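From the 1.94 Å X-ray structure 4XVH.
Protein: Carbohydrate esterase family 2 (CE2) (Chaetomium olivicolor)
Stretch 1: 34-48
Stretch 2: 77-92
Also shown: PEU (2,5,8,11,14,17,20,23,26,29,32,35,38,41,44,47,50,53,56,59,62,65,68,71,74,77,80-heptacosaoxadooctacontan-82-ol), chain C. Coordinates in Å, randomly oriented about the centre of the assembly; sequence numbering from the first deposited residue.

Stretch 1 34-48: GIASVSGTNSVDLVI
Stretch 2 77-92: VVLRRRSEPAYGSIFL

Stretches 34-48 and 77-92 lie in one chain and pair as antiparallel strands in two places. Strand 37-40 runs against 88-92 at 179°, with axes 4.7 Å apart. Strand 44-48 runs against 77-81 at 168°, with axes 4.6 Å apart. Together the stretches bury 1252 Å².

I35 faces L92 as a non-hydrogen-bonded pair, CA to CA 4.5 Å. Its side chain (m, t) brings I35 CD1 to 4.0 Å from I90 CG2. At A36 the chain turns a corner (phi/psi -74/-46), and a beta bulge shifts the register by one. F91 O therefore accepts twice, from A36 N at 2.7 Å and from S37 N at 3.2 Å.

S37 is extended (-162/159) and pairs with F91; F91 N donates to S37 O at 2.8 Å. The S37 side chain (p) shares a face with F91 (chi1 m, chi2 77°), and S37 OG lies 3.3 Å from F91 CD1. V38 (p) pairs with I90 on the other face, with V38 CG2 4.2 Å from I90 CG1.

S39 and S89 form a hydrogen-bonded pair: S39 N to S89 O is 3.0 Å, and S89 N to S39 O is 3.1 Å. Both side chains are p and lie on the face of S37 and F91. A water bridges them, 2.8 Å from S39 OG and 2.5 Å from S89 OG.

G40 faces G88 with the CA atoms only 4.1 Å apart. An ideal CB on G40 would lie 2.1 Å from Y87 O. One on G88 would lie 2.1 Å from S39 O. Glycine suits both places, also by backbone angles: 60/-144 at G40 and 161/-171 at G88.

T41 N donates to Y87 O at 2.8 Å. A water joins T41 OG1 (2.8 Å) to Y87 O (2.9 Å). N42 is buried, with chi1 m and chi2 -86°. N42 OD1 accepts from R81 NH1 at 2.8 Å, near the guanidinium plane, while N42 ND2 donates to S39 O at 3.1 Å.

S43 (-149/153, chi1 p) receives R82 N at S43 O, 2.9 Å, and S43 N donates to S83 OG at 3.1 Å. R82 NE to S43 OG, 3.2 Å, is weak.

V44 (m) pairs with R81, CA to CA 4.3 Å. Its branches fill apolar space: V44 CG2 is 3.5 Å from L79 CD1, and V44 CG1 is 3.6 Å from I90 CD1. D45 (m) pairs with R80: D45 N to R80 O is 2.8 Å, and R80 N to D45 O is 3.0 Å. Its buried carboxylate forms a salt bridge, D45 OD1 to R82 NH1, 3.0 Å; R82 is m, t, p.

L46 and L79, both t, p, pair on the V44 face. V47 (t) pairs with V78 (t): V47 N to V78 O is 2.7 Å, and V78 N to V47 O is 2.9 Å. I48 (m, m) ends the ladder opposite V77 (t), with I48 CD1 3.9 Å from V77 CG2.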

# COMPACT_ATOMS: atom_id res chain seq x y z
N GLY A 34 4.85 15.46 17.03
CA GLY A 34 6.29 15.47 17.19
C GLY A 34 6.96 14.43 16.31
O GLY A 34 6.40 13.39 16.01
N ILE A 35 8.19 14.71 15.92
CA ILE A 35 8.98 13.77 15.14
C ILE A 35 10.27 13.48 15.89
O ILE A 35 11.05 14.39 16.18
CB ILE A 35 9.29 14.32 13.74
CG1 ILE A 35 7.99 14.37 12.93
CG2 ILE A 35 10.37 13.48 13.04
CD1 ILE A 35 8.16 14.75 11.48
N ALA A 36 10.48 12.22 16.21
CA ALA A 36 11.66 11.81 16.94
C ALA A 36 12.86 11.84 16.01
O ALA A 36 13.90 12.38 16.34
CB ALA A 36 11.47 10.42 17.54
N SER A 37 12.70 11.30 14.81
CA SER A 37 13.77 11.33 13.83
C SER A 37 13.23 11.07 12.46
O SER A 37 12.15 10.48 12.30
CB SER A 37 14.85 10.30 14.17
OG SER A 37 14.48 8.98 13.77
N VAL A 38 13.96 11.49 11.44
CA VAL A 38 13.52 11.18 10.10
C VAL A 38 14.74 10.71 9.32
O VAL A 38 15.85 11.18 9.55
CB VAL A 38 12.79 12.39 9.45
CG1 VAL A 38 13.60 13.64 9.57
CG2 VAL A 38 12.50 12.11 8.02
N SER A 39 14.56 9.70 8.47
CA SER A 39 15.65 9.27 7.61
C SER A 39 15.21 9.26 6.15
O SER A 39 14.03 9.03 5.86
CB SER A 39 16.18 7.89 8.02
OG SER A 39 15.15 6.95 8.12
N GLY A 40 16.17 9.55 5.27
CA GLY A 40 15.96 9.58 3.84
C GLY A 40 14.90 10.59 3.45
O GLY A 40 14.82 11.66 4.06
N THR A 41 14.10 10.27 2.45
CA THR A 41 13.10 11.24 2.02
C THR A 41 11.72 10.61 2.22
O THR A 41 11.58 9.39 2.23
CB THR A 41 13.30 11.70 0.54
OG1 THR A 41 13.42 10.55 -0.31
CG2 THR A 41 14.54 12.61 0.36
N ASN A 42 10.73 11.47 2.43
CA ASN A 42 9.39 11.03 2.83
C ASN A 42 8.39 12.04 2.34
O ASN A 42 8.76 13.20 2.11
CB ASN A 42 9.27 10.93 4.36
CG ASN A 42 10.28 10.00 4.96
OD1 ASN A 42 10.05 8.79 5.02
ND2 ASN A 42 11.42 10.54 5.36
N SER A 43 7.12 11.66 2.24
CA SER A 43 6.09 12.69 2.15
C SER A 43 4.84 12.15 2.79
O SER A 43 4.65 10.94 2.85
CB SER A 43 5.81 13.14 0.71
OG SER A 43 5.23 12.12 -0.07
N VAL A 44 4.02 13.05 3.30
CA VAL A 44 2.82 12.69 4.01
C VAL A 44 1.72 13.61 3.55
O VAL A 44 2.00 14.74 3.09
CB VAL A 44 2.99 12.84 5.57
CG1 VAL A 44 4.11 11.95 6.11
CG2 VAL A 44 3.24 14.31 5.92
N ASP A 45 0.49 13.12 3.68
CA ASP A 45 -0.72 13.94 3.61
C ASP A 45 -1.15 14.31 5.01
O ASP A 45 -1.28 13.41 5.85
CB ASP A 45 -1.87 13.16 2.95
CG ASP A 45 -1.81 13.14 1.45
OD1 ASP A 45 -0.90 13.77 0.86
OD2 ASP A 45 -2.72 12.51 0.86
N LEU A 46 -1.43 15.58 5.26
CA LEU A 46 -2.02 15.96 6.55
C LEU A 46 -3.43 16.46 6.26
O LEU A 46 -3.60 17.44 5.50
CB LEU A 46 -1.17 17.04 7.24
CG LEU A 46 -1.69 17.52 8.60
CD1 LEU A 46 -1.47 16.45 9.67
CD2 LEU A 46 -1.01 18.83 8.97
N VAL A 47 -4.45 15.79 6.81
CA VAL A 47 -5.83 16.14 6.51
C VAL A 47 -6.49 16.71 7.77
O VAL A 47 -6.53 16.05 8.81
CB VAL A 47 -6.64 14.93 5.99
CG1 VAL A 47 -8.13 15.24 6.02
CG2 VAL A 47 -6.18 14.56 4.54
N ILE A 48 -6.95 17.96 7.67
CA ILE A 48 -7.50 18.67 8.80
C ILE A 48 -9.00 18.87 8.60
O ILE A 48 -9.42 19.39 7.54
CB ILE A 48 -6.82 20.06 8.97
CG1 ILE A 48 -5.30 19.90 8.98
CG2 ILE A 48 -7.30 20.76 10.24
CD1 ILE A 48 -4.82 19.08 10.25
N VAL A 77 -7.60 15.43 12.96
CA VAL A 77 -6.33 15.37 12.26
C VAL A 77 -6.07 13.93 11.81
O VAL A 77 -6.13 12.99 12.63
CB VAL A 77 -5.16 15.85 13.15
CG1 VAL A 77 -3.88 15.78 12.39
CG2 VAL A 77 -5.41 17.28 13.65
N VAL A 78 -5.81 13.77 10.52
CA VAL A 78 -5.38 12.48 9.97
C VAL A 78 -4.10 12.68 9.18
O VAL A 78 -4.05 13.49 8.25
CB VAL A 78 -6.45 11.84 9.08
CG1 VAL A 78 -5.94 10.53 8.42
CG2 VAL A 78 -7.70 11.56 9.90
N LEU A 79 -3.05 11.99 9.60
CA LEU A 79 -1.76 11.98 8.90
C LEU A 79 -1.53 10.64 8.24
O LEU A 79 -1.59 9.60 8.92
CB LEU A 79 -0.61 12.24 9.90
CG LEU A 79 0.82 12.20 9.34
CD1 LEU A 79 1.07 13.48 8.58
CD2 LEU A 79 1.87 12.05 10.46
N ARG A 80 -1.20 10.65 6.95
CA ARG A 80 -0.86 9.41 6.29
C ARG A 80 0.37 9.50 5.38
O ARG A 80 0.50 10.48 4.63
CB ARG A 80 -2.04 8.92 5.49
CG ARG A 80 -3.03 8.16 6.36
CD ARG A 80 -4.07 7.64 5.49
NE ARG A 80 -5.20 7.00 6.16
CZ ARG A 80 -5.22 5.75 6.63
NH1 ARG A 80 -4.12 5.02 6.62
NH2 ARG A 80 -6.33 5.26 7.14
N ARG A 81 1.26 8.54 5.47
CA ARG A 81 2.42 8.47 4.63
C ARG A 81 2.02 8.25 3.18
O ARG A 81 1.33 7.34 2.89
CB ARG A 81 3.29 7.30 5.02
CG ARG A 81 4.63 7.61 5.60
CD ARG A 81 5.25 6.37 6.17
NE ARG A 81 6.24 5.67 5.40
CZ ARG A 81 7.37 6.17 4.97
NH1 ARG A 81 7.62 7.43 5.11
NH2 ARG A 81 8.22 5.42 4.35
N ARG A 82 2.57 9.03 2.30
CA ARG A 82 2.36 8.86 0.87
C ARG A 82 3.37 7.87 0.27
O ARG A 82 3.10 7.26 -0.78
CB ARG A 82 2.53 10.21 0.14
CG ARG A 82 1.50 11.27 0.50
CD ARG A 82 2.03 12.66 0.21
NE ARG A 82 2.38 12.88 -1.19
CZ ARG A 82 1.51 13.23 -2.15
NH1 ARG A 82 0.22 13.42 -1.87
NH2 ARG A 82 1.94 13.44 -3.40
N SER A 83 4.55 7.78 0.90
CA SER A 83 5.72 7.16 0.29
C SER A 83 6.14 5.87 0.98
O SER A 83 5.44 5.38 1.88
CB SER A 83 6.90 8.15 0.30
OG SER A 83 7.17 8.61 1.62
N GLU A 84 7.29 5.33 0.60
CA GLU A 84 7.61 3.94 0.95
C GLU A 84 8.96 3.79 1.66
O GLU A 84 9.80 4.69 1.61
CB GLU A 84 7.58 3.07 -0.32
CG GLU A 84 8.76 3.40 -1.27
CD GLU A 84 8.75 2.53 -2.51
OE1 GLU A 84 8.94 1.29 -2.37
OE2 GLU A 84 8.52 3.09 -3.61
N PRO A 85 9.18 2.65 2.31
CA PRO A 85 10.41 2.49 3.10
C PRO A 85 11.70 2.65 2.30
O PRO A 85 12.70 3.09 2.86
CB PRO A 85 10.30 1.05 3.64
CG PRO A 85 8.97 0.55 3.28
CD PRO A 85 8.20 1.59 2.56
N ALA A 86 11.66 2.32 1.01
CA ALA A 86 12.88 2.34 0.22
C ALA A 86 13.48 3.74 0.17
O ALA A 86 14.68 3.87 0.00
CB ALA A 86 12.61 1.85 -1.22
N TYR A 87 12.65 4.77 0.31
CA TYR A 87 13.13 6.15 0.23
C TYR A 87 13.46 6.73 1.60
O TYR A 87 14.30 7.62 1.72
CB TYR A 87 12.10 7.05 -0.48
CG TYR A 87 12.07 6.87 -1.98
CD1 TYR A 87 12.97 7.54 -2.81
CD2 TYR A 87 11.15 5.99 -2.57
CE1 TYR A 87 12.94 7.35 -4.19
CE2 TYR A 87 11.13 5.80 -3.96
CZ TYR A 87 12.02 6.49 -4.76
OH TYR A 87 11.98 6.28 -6.13
N GLY A 88 12.80 6.22 2.64
CA GLY A 88 13.11 6.61 4.02
C GLY A 88 11.96 6.28 4.95
O GLY A 88 11.01 5.61 4.54
N SER A 89 12.03 6.74 6.19
CA SER A 89 10.90 6.58 7.09
C SER A 89 10.84 7.74 8.10
O SER A 89 11.76 8.53 8.19
CB SER A 89 10.98 5.24 7.82
OG SER A 89 12.14 5.16 8.61
N ILE A 90 9.73 7.84 8.84
CA ILE A 90 9.58 8.85 9.88
C ILE A 90 9.39 8.17 11.23
O ILE A 90 8.55 7.28 11.36
CB ILE A 90 8.38 9.80 9.60
CG1 ILE A 90 8.60 10.54 8.27
CG2 ILE A 90 8.25 10.79 10.76
CD1 ILE A 90 7.30 11.08 7.62
N PHE A 91 10.19 8.54 12.23
CA PHE A 91 9.96 8.01 13.57
C PHE A 91 9.20 9.05 14.40
O PHE A 91 9.72 10.15 14.62
CB PHE A 91 11.28 7.63 14.25
CG PHE A 91 11.96 6.42 13.63
CD1 PHE A 91 12.65 6.53 12.43
CD2 PHE A 91 11.92 5.19 14.28
CE1 PHE A 91 13.29 5.40 11.87
CE2 PHE A 91 12.56 4.06 13.74
CZ PHE A 91 13.24 4.18 12.54
N LEU A 92 7.99 8.71 14.83
CA LEU A 92 7.13 9.66 15.52
C LEU A 92 7.56 9.85 16.97
O LEU A 92 8.05 8.91 17.61
CB LEU A 92 5.67 9.22 15.47
CG LEU A 92 4.99 9.33 14.08
CD1 LEU A 92 3.51 9.09 14.20
CD2 LEU A 92 5.23 10.71 13.49
CAA PEU C . 17.56 5.30 2.74
OAB PEU C . 17.96 5.18 1.36
CAC PEU C . 19.11 4.26 1.18
CAD PEU C . 19.71 4.00 -0.25
OAE PEU C . 20.23 5.19 -0.89
CAF PEU C . 19.21 6.20 -1.17
CAG PEU C . 18.18 6.02 -2.30
OAH PEU C . 17.37 4.83 -2.30
CAI PEU C . 16.33 4.91 -3.32
CAJ PEU C . 15.62 3.58 -3.55
OAK PEU C . 14.56 3.72 -4.54
CAL PEU C . 14.22 2.42 -5.06
CAM PEU C . 13.13 2.44 -6.12
OAN PEU C . 13.15 1.09 -6.64
CAO PEU C . 12.27 0.87 -7.76
CAP PEU C . 12.95 -0.35 -8.33
OAQ PEU C . 12.59 -1.11 -9.51
CAR PEU C . 12.44 -0.40 -10.78
CAS PEU C . 11.17 0.44 -11.08
OAT PEU C . 9.92 -0.36 -11.14
CAU PEU C . 9.52 -1.04 -9.91
CAV PEU C . 8.22 -1.85 -10.10
OAW PEU C . 7.71 -2.54 -8.93
O HOH W 1 14.04 4.64 7.00
O HOH W 2 9.55 7.36 2.29
O HOH W 3 15.77 9.00 -0.39